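PDB 1U3E: DNA endonuclease I-HmuI from Bacillus phage SPO1, which binds DNA and cuts it as an intron-homing endonuclease, with an HNH nuclease region and a helix-turn-helix DNA-binding domain. Local coordinates for residues Q120-V125 and Y135-A141; D154-G158 and T167-K171. One frame throughout, in Å; residues are numbered along the deposited sequence.

Contact 1: Q120-V125 and Y135-A141; sequences QKPIIV and YPSTKCA. With SR (strontium ion), chain L; nucleotides of chain A.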
loop_
_atom_site.group_PDB
_atom_site.type_symbol
_atom_site.label_atom_id
_atom_site.label_comp_id
_atom_site.label_asym_id
_atom_site.label_seq_id
_atom_site.Cartn_x
_atom_site.Cartn_y
_atom_site.Cartn_z
ATOM N N GLN D 120 -12.109 -17.896 -1.873
ATOM C CA GLN D 120 -12.735 -19.188 -1.886
ATOM C C GLN D 120 -11.944 -20.134 -1.013
ATOM O O GLN D 120 -10.714 -20.183 -1.069
ATOM C CB GLN D 120 -12.799 -19.735 -3.310
ATOM C CG GLN D 120 -13.613 -18.902 -4.259
ATOM C CD GLN D 120 -13.729 -19.551 -5.624
ATOM O OE1 GLN D 120 -14.406 -20.564 -5.790
ATOM N NE2 GLN D 120 -13.055 -18.974 -6.613
ATOM N N LYS D 121 -12.673 -20.875 -0.194
ATOM C CA LYS D 121 -12.078 -21.857 0.676
ATOM C C LYS D 121 -12.665 -23.168 0.206
ATOM O O LYS D 121 -13.885 -23.327 0.189
ATOM C CB LYS D 121 -12.474 -21.600 2.127
ATOM C CG LYS D 121 -11.862 -20.358 2.733
ATOM C CD LYS D 121 -12.599 -19.973 3.984
ATOM C CE LYS D 121 -11.912 -18.864 4.736
ATOM N NZ LYS D 121 -10.745 -19.369 5.496
ATOM N N PRO D 122 -11.807 -24.111 -0.227
ATOM C CA PRO D 122 -12.245 -25.422 -0.702
ATOM C C PRO D 122 -12.851 -26.182 0.457
ATOM O O PRO D 122 -12.306 -26.191 1.549
ATOM C CB PRO D 122 -10.951 -26.056 -1.191
ATOM C CG PRO D 122 -10.172 -24.892 -1.650
ATOM C CD PRO D 122 -10.381 -23.921 -0.526
ATOM N N ILE D 123 -13.981 -26.818 0.212
ATOM C CA ILE D 123 -14.667 -27.562 1.251
ATOM C C ILE D 123 -14.912 -28.984 0.793
ATOM O O ILE D 123 -14.823 -29.293 -0.395
ATOM C CB ILE D 123 -16.031 -26.942 1.540
ATOM C CG1 ILE D 123 -16.903 -27.070 0.293
ATOM C CG2 ILE D 123 -15.876 -25.477 1.932
ATOM C CD1 ILE D 123 -18.313 -26.662 0.499
ATOM N N ILE D 124 -15.235 -29.852 1.738
ATOM C CA ILE D 124 -15.529 -31.236 1.415
ATOM C C ILE D 124 -16.955 -31.570 1.856
ATOM O O ILE D 124 -17.339 -31.349 3.003
ATOM C CB ILE D 124 -14.514 -32.180 2.088
ATOM C CG1 ILE D 124 -13.159 -32.041 1.402
ATOM C CG2 ILE D 124 -14.968 -33.609 1.988
ATOM C CD1 ILE D 124 -12.063 -32.792 2.099
ATOM N N VAL D 125 -17.750 -32.080 0.926
ATOM C CA VAL D 125 -19.123 -32.448 1.236
ATOM C C VAL D 125 -19.211 -33.941 1.545
ATOM O O VAL D 125 -18.512 -34.752 0.941
ATOM C CB VAL D 125 -20.074 -32.144 0.054
ATOM C CG1 VAL D 125 -21.519 -32.327 0.479
ATOM C CG2 VAL D 125 -19.847 -30.747 -0.438
ATOM N N TYR D 135 -15.244 -29.467 -3.241
ATOM C CA TYR D 135 -15.679 -28.393 -4.122
ATOM C C TYR D 135 -14.770 -27.207 -3.911
ATOM O O TYR D 135 -14.173 -27.062 -2.845
ATOM C CB TYR D 135 -17.125 -27.983 -3.836
ATOM C CG TYR D 135 -18.159 -29.043 -4.151
ATOM C CD1 TYR D 135 -18.362 -30.116 -3.293
ATOM C CD2 TYR D 135 -18.957 -28.956 -5.294
ATOM C CE1 TYR D 135 -19.337 -31.078 -3.550
ATOM C CE2 TYR D 135 -19.934 -29.914 -5.565
ATOM C CZ TYR D 135 -20.121 -30.972 -4.680
ATOM O OH TYR D 135 -21.103 -31.915 -4.897
ATOM N N PRO D 136 -14.651 -26.337 -4.922
ATOM C CA PRO D 136 -13.797 -25.144 -4.846
ATOM C C PRO D 136 -14.199 -24.135 -3.761
ATOM O O PRO D 136 -13.342 -23.560 -3.089
ATOM C CB PRO D 136 -13.899 -24.562 -6.255
ATOM C CG PRO D 136 -14.158 -25.774 -7.115
ATOM C CD PRO D 136 -15.177 -26.519 -6.286
ATOM N N SER D 137 -15.500 -23.915 -3.593
ATOM C CA SER D 137 -15.991 -22.969 -2.589
ATOM C C SER D 137 -17.313 -23.426 -1.990
ATOM O O SER D 137 -17.981 -24.286 -2.545
ATOM C CB SER D 137 -16.178 -21.575 -3.206
ATOM O OG SER D 137 -17.101 -21.591 -4.282
ATOM N N THR D 138 -17.684 -22.863 -0.847
ATOM C CA THR D 138 -18.946 -23.224 -0.244
ATOM C C THR D 138 -19.983 -22.824 -1.261
ATOM O O THR D 138 -20.937 -23.546 -1.507
ATOM C CB THR D 138 -19.225 -22.439 1.038
ATOM O OG1 THR D 138 -18.279 -22.809 2.047
ATOM C CG2 THR D 138 -20.630 -22.731 1.527
ATOM N N LYS D 139 -19.780 -21.659 -1.861
ATOM C CA LYS D 139 -20.712 -21.149 -2.857
ATOM C C LYS D 139 -20.938 -22.141 -3.977
ATOM O O LYS D 139 -22.065 -22.539 -4.223
ATOM C CB LYS D 139 -20.214 -19.825 -3.444
ATOM C CG LYS D 139 -21.123 -19.285 -4.533
ATOM C CD LYS D 139 -20.800 -17.858 -4.936
ATOM C CE LYS D 139 -21.825 -17.368 -5.951
ATOM N NZ LYS D 139 -21.668 -15.948 -6.345
ATOM N N CYS D 140 -19.861 -22.533 -4.650
ATOM C CA CYS D 140 -19.927 -23.485 -5.758
ATOM C C CYS D 140 -20.737 -24.727 -5.391
ATOM O O CYS D 140 -21.601 -25.156 -6.145
ATOM C CB CYS D 140 -18.510 -23.894 -6.185
ATOM S SG CYS D 140 -18.435 -24.798 -7.755
ATOM N N ALA D 141 -20.453 -25.305 -4.235
ATOM C CA ALA D 141 -21.181 -26.475 -3.783
ATOM C C ALA D 141 -22.674 -26.177 -3.653
ATOM O O ALA D 141 -23.505 -26.816 -4.300
ATOM C CB ALA D 141 -20.638 -26.932 -2.452
HETATM SR SR SR L . -7.928 -19.074 -0.762
ATOM P P DA A 23 -16.850 -19.201 -0.313
ATOM O OP1 DA A 23 -15.991 -20.384 -0.104
ATOM O OP2 DA A 23 -18.276 -19.387 -0.694
ATOM O "O5'" DA A 23 -16.785 -18.315 1.009
ATOM C "C5'" DA A 23 -15.561 -17.710 1.406
ATOM C "C4'" DA A 23 -15.609 -17.240 2.845
ATOM O "O4'" DA A 23 -16.416 -16.044 2.989
ATOM C "C3'" DA A 23 -16.238 -18.246 3.800
ATOM O "O3'" DA A 23 -15.636 -18.063 5.087
ATOM C "C2'" DA A 23 -17.708 -17.855 3.778
ATOM C "C1'" DA A 23 -17.604 -16.340 3.709
ATOM N N9 DA A 23 -18.715 -15.580 3.129
ATOM C C8 DA A 23 -19.495 -15.870 2.042
ATOM N N7 DA A 23 -20.417 -14.970 1.799
ATOM C C5 DA A 23 -20.227 -14.022 2.793
ATOM C C6 DA A 23 -20.888 -12.824 3.097
ATOM N N6 DA A 23 -21.918 -12.348 2.403
ATOM N N1 DA A 23 -20.451 -12.120 4.158
ATOM C C2 DA A 23 -19.426 -12.593 4.858
ATOM N N3 DA A 23 -18.728 -13.702 4.677
ATOM C C4 DA A 23 -19.183 -14.383 3.614
ATOM P P DA A 22 -18.623 -14.560 -5.086
ATOM O OP1 DA A 22 -18.567 -15.365 -6.331
ATOM O OP2 DA A 22 -19.924 -14.096 -4.568
ATOM O "O5'" DA A 22 -17.909 -15.375 -3.926
ATOM C "C5'" DA A 22 -16.515 -15.659 -4.011
ATOM C "C4'" DA A 22 -16.002 -16.214 -2.703
ATOM O "O4'" DA A 22 -16.024 -15.161 -1.707
ATOM C "C3'" DA A 22 -16.893 -17.321 -2.146
ATOM O "O3'" DA A 22 -16.129 -18.274 -1.402
ATOM C "C2'" DA A 22 -17.896 -16.553 -1.306
ATOM C "C1'" DA A 22 -17.056 -15.405 -0.759
ATOM N N9 DA A 22 -17.803 -14.164 -0.565
ATOM C C8 DA A 22 -18.842 -13.685 -1.320
ATOM N N7 DA A 22 -19.335 -12.552 -0.883
ATOM C C5 DA A 22 -18.564 -12.260 0.236
ATOM C C6 DA A 22 -18.588 -11.186 1.156
ATOM N N6 DA A 22 -19.450 -10.175 1.092
ATOM N N1 DA A 22 -17.683 -11.195 2.156
ATOM C C2 DA A 22 -16.820 -12.218 2.226
ATOM N N3 DA A 22 -16.700 -13.285 1.428
ATOM C C4 DA A 22 -17.612 -13.244 0.441
#
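Ile123 and Tyr135 give up the most surface here. They form an antiparallel hydrogen-bonded pair, with Ile123 N to Tyr135 O at 3.1 Å and Tyr135 N to Ile123 O at 2.9 Å. Their side chains lie on the same face of the sheet, where Ile123 CG1 is 4.2 Å from Tyr135 CB. Ile123 also reaches the first turn of the helix: its CD1 is 3.6 Å from Thr138 CA and 3.8 Å from Ala141 CB. Pro136, the third large contributor, turns the chain from strand to helix. Its O takes a CA-H...O contact from Pro122 CA at 3.2 Å. Ser137 is then the N-cap, and its OG accepts from Cys140 N at 2.9 Å. The first helix amides bind a DNA phosphate. Thr138 N donates to OP1 of DA23 of chain A at 3.1 Å, and Lys139 N to OP2 of the same phosphate at 3.0 Å. Such phosphate binding at a helix N terminus suits a helix-turn-helix domain. Gln120 O binds the strontium ion at 3.0 Å. Strand 123-126 is the middle of three strands, between 132-135 and 167-170. Helix 149-157 packs against the same core, with Leu156 touching both Ile123 and Thr138.

Contact 2: D154-G158 and T167-K171; sequences DVLKG and TFRYK. With nucleotides of chain A.
Residues 154-157 are the last turn of helix 149-157. Residues 167-170 form an extended edge strand. The nearest CA atoms are those of Leu156 and Arg169, 5.3 Å apart. Gly158 ends the helix in a Schellman motif with phi/psi 91/18. Its N bonds to Val155 O at 3.1 Å and weakly to Asp154 O at 3.0 Å.

Apolar contacts hold the two together. Val155 (t) sets CG1 at the ring edge of Phe168, 3.7 Å from CD1. Leu156 (m, t) lays CD2 over the face of the Tyr170 ring in a CH-pi contact, 3.8 Å from the centroid. The same CD2 is 3.8 Å from Phe168 CB, and Leu156 CB is 3.5 Å from Tyr170 CZ. No hydrogen bond joins the segments. The helix thus lies against the antiparallel sheet of the NUMOD-like domain, in the helix-turn-helix clan.

The polar ends meet DNA chain A. Asp154 OD1 accepts from N4 of DC26 at 3.1 Å, a contact to a base. Two weak bonds hold the phosphate of DT24: Lys157 NZ to OP1 at 3.2 Å, and Tyr170 OH to OP2 at 3.4 Å. Lys157 (m, m) starts away but bends back, with CE 3.0 Å from Tyr170 (m) OH.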
loop_
_atom_site.group_PDB
_atom_site.type_symbol
_atom_site.label_atom_id
_atom_site.label_comp_id
_atom_site.label_asym_id
_atom_site.label_seq_id
_atom_site.Cartn_x
_atom_site.Cartn_y
_atom_site.Cartn_z
ATOM N N ASP D 154 -22.433 -22.660 8.725
ATOM C CA ASP D 154 -22.667 -22.985 10.129
ATOM C C ASP D 154 -22.102 -24.357 10.440
ATOM O O ASP D 154 -21.473 -24.578 11.475
ATOM C CB ASP D 154 -24.164 -22.967 10.457
ATOM C CG ASP D 154 -24.776 -21.596 10.306
ATOM O OD1 ASP D 154 -24.023 -20.608 10.377
ATOM O OD2 ASP D 154 -26.006 -21.504 10.129
ATOM N N VAL D 155 -22.331 -25.285 9.528
ATOM C CA VAL D 155 -21.831 -26.621 9.725
ATOM C C VAL D 155 -20.321 -26.614 9.692
ATOM O O VAL D 155 -19.680 -27.273 10.527
ATOM C CB VAL D 155 -22.337 -27.573 8.644
ATOM C CG1 VAL D 155 -21.839 -28.997 8.845
ATOM C CG2 VAL D 155 -23.853 -27.537 8.585
ATOM N N LEU D 156 -19.735 -25.874 8.759
ATOM C CA LEU D 156 -18.283 -25.807 8.658
ATOM C C LEU D 156 -17.637 -25.282 9.945
ATOM O O LEU D 156 -16.567 -25.743 10.332
ATOM C CB LEU D 156 -17.878 -24.920 7.473
ATOM C CG LEU D 156 -18.026 -25.389 6.017
ATOM C CD1 LEU D 156 -17.942 -24.192 5.075
ATOM C CD2 LEU D 156 -16.948 -26.398 5.681
ATOM N N LYS D 157 -18.288 -24.328 10.610
ATOM C CA LYS D 157 -17.757 -23.735 11.845
ATOM C C LYS D 157 -18.092 -24.520 13.107
ATOM O O LYS D 157 -17.545 -24.246 14.174
ATOM C CB LYS D 157 -18.267 -22.303 12.025
ATOM C CG LYS D 157 -17.851 -21.336 10.939
ATOM C CD LYS D 157 -16.347 -21.174 10.862
ATOM C CE LYS D 157 -15.971 -20.147 9.811
ATOM N NZ LYS D 157 -14.647 -19.531 10.101
ATOM N N GLY D 158 -19.000 -25.481 12.992
ATOM C CA GLY D 158 -19.367 -26.292 14.135
ATOM C C GLY D 158 -20.561 -25.688 14.893
ATOM O O GLY D 158 -20.822 -26.041 16.039
ATOM N N THR D 167 -23.158 -32.876 5.529
ATOM C CA THR D 167 -22.327 -32.283 6.551
ATOM C C THR D 167 -21.136 -31.721 5.792
ATOM O O THR D 167 -20.902 -32.120 4.652
ATOM C CB THR D 167 -21.901 -33.275 7.642
ATOM O OG1 THR D 167 -21.601 -32.577 8.858
ATOM C CG2 THR D 167 -20.677 -34.046 7.197
ATOM N N PHE D 168 -20.384 -30.811 6.385
ATOM C CA PHE D 168 -19.281 -30.208 5.678
ATOM C C PHE D 168 -18.047 -30.041 6.529
ATOM O O PHE D 168 -18.151 -29.893 7.745
ATOM C CB PHE D 168 -19.744 -28.888 5.066
ATOM C CG PHE D 168 -21.097 -29.002 4.413
ATOM C CD1 PHE D 168 -22.250 -28.932 5.192
ATOM C CD2 PHE D 168 -21.228 -29.228 3.043
ATOM C CE1 PHE D 168 -23.497 -29.081 4.603
ATOM C CE2 PHE D 168 -22.461 -29.377 2.447
ATOM C CZ PHE D 168 -23.613 -29.310 3.232
ATOM N N ARG D 169 -16.882 -30.062 5.887
ATOM C CA ARG D 169 -15.606 -29.911 6.565
ATOM C C ARG D 169 -14.652 -29.281 5.568
ATOM O O ARG D 169 -14.686 -29.619 4.392
ATOM C CB ARG D 169 -15.081 -31.248 7.053
ATOM C CG ARG D 169 -16.036 -32.044 7.911
ATOM C CD ARG D 169 -16.349 -31.302 9.206
ATOM N NE ARG D 169 -17.792 -31.197 9.427
ATOM C CZ ARG D 169 -18.495 -31.989 10.231
ATOM N NH1 ARG D 169 -17.890 -32.944 10.898
ATOM N NH2 ARG D 169 -19.808 -31.836 10.360
ATOM N N TYR D 170 -13.799 -28.373 6.024
ATOM C CA TYR D 170 -12.850 -27.710 5.127
ATOM C C TYR D 170 -11.767 -28.633 4.602
ATOM O O TYR D 170 -11.373 -29.587 5.264
ATOM C CB TYR D 170 -12.152 -26.550 5.826
ATOM C CG TYR D 170 -13.070 -25.518 6.407
ATOM C CD1 TYR D 170 -13.488 -25.595 7.730
ATOM C CD2 TYR D 170 -13.478 -24.429 5.646
ATOM C CE1 TYR D 170 -14.280 -24.606 8.283
ATOM C CE2 TYR D 170 -14.269 -23.436 6.180
ATOM C CZ TYR D 170 -14.664 -23.520 7.498
ATOM O OH TYR D 170 -15.402 -22.487 8.037
ATOM N N LYS D 171 -11.276 -28.340 3.410
ATOM C CA LYS D 171 -10.214 -29.130 2.847
ATOM C C LYS D 171 -8.952 -28.431 3.317
ATOM O O LYS D 171 -8.661 -27.326 2.883
ATOM C CB LYS D 171 -10.281 -29.106 1.326
ATOM C CG LYS D 171 -9.643 -30.316 0.657
ATOM C CD LYS D 171 -8.240 -30.599 1.185
ATOM C CE LYS D 171 -7.698 -31.930 0.676
ATOM N NZ LYS D 171 -7.572 -31.971 -0.814
ATOM P P DT A 24 -15.847 -19.158 6.236
ATOM O OP1 DT A 24 -14.541 -19.399 6.886
ATOM O OP2 DT A 24 -16.625 -20.291 5.689
ATOM O "O5'" DT A 24 -16.762 -18.397 7.272
ATOM C "C5'" DT A 24 -17.543 -17.322 6.830
ATOM C "C4'" DT A 24 -17.771 -16.363 7.960
ATOM O "O4'" DT A 24 -18.594 -15.318 7.400
ATOM C "C3'" DT A 24 -18.605 -17.009 9.060
ATOM O "O3'" DT A 24 -18.291 -16.516 10.370
ATOM C "C2'" DT A 24 -20.027 -16.734 8.617
ATOM C "C1'" DT A 24 -19.911 -15.399 7.904
ATOM N N1 DT A 24 -20.845 -15.250 6.776
ATOM C C2 DT A 24 -21.665 -14.153 6.785
ATOM O O2 DT A 24 -21.604 -13.284 7.640
ATOM N N3 DT A 24 -22.566 -14.104 5.753
ATOM C C4 DT A 24 -22.718 -15.018 4.728
ATOM O O4 DT A 24 -23.583 -14.838 3.867
ATOM C C5 DT A 24 -21.808 -16.136 4.768
ATOM C C7 DT A 24 -21.897 -17.178 3.701
ATOM C C6 DT A 24 -20.919 -16.191 5.771
ATOM P P DC A 26 -22.777 -13.291 15.781
ATOM O OP1 DC A 26 -22.165 -12.218 16.595
ATOM O OP2 DC A 26 -22.658 -14.707 16.217
ATOM O "O5'" DC A 26 -24.317 -12.954 15.588
ATOM C "C5'" DC A 26 -24.851 -12.919 14.275
ATOM C "C4'" DC A 26 -26.355 -12.934 14.307
ATOM O "O4'" DC A 26 -26.788 -13.601 13.104
ATOM C "C3'" DC A 26 -26.913 -13.770 15.455
ATOM O "O3'" DC A 26 -28.290 -13.396 15.592
ATOM C "C2'" DC A 26 -26.896 -15.165 14.866
ATOM C "C1'" DC A 26 -27.310 -14.871 13.438
ATOM N N1 DC A 26 -26.911 -15.822 12.401
ATOM C C2 DC A 26 -27.546 -15.732 11.178
ATOM O O2 DC A 26 -28.369 -14.815 11.010
ATOM N N3 DC A 26 -27.255 -16.632 10.206
ATOM C C4 DC A 26 -26.351 -17.588 10.435
ATOM N N4 DC A 26 -26.107 -18.464 9.458
ATOM C C5 DC A 26 -25.663 -17.686 11.678
ATOM C C6 DC A 26 -25.968 -16.786 12.625
#

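Coming from helix 109-118, the chain enters contact 1 at 120-125. It leaves along strand 123-126, returns on strand 132-135 and closes that short loop at 135-141. Helix 138-145 leads directly to helix 149-157, whose end opens contact 2. A loop without helix or strand then brings the chain to 167-171, which closes it. The two loops are in series and do not cross. They meet in the sheet, where strand 167-170 lies beside 123-126: Ile124 N is 2.7 Å from Arg169 O, a probable hydrogen bond. Thr138 OG1 also packs on Leu156 CD1 at 3.3 Å. Together the contacts tie both helices to one sheet, and both reach DNA chain A.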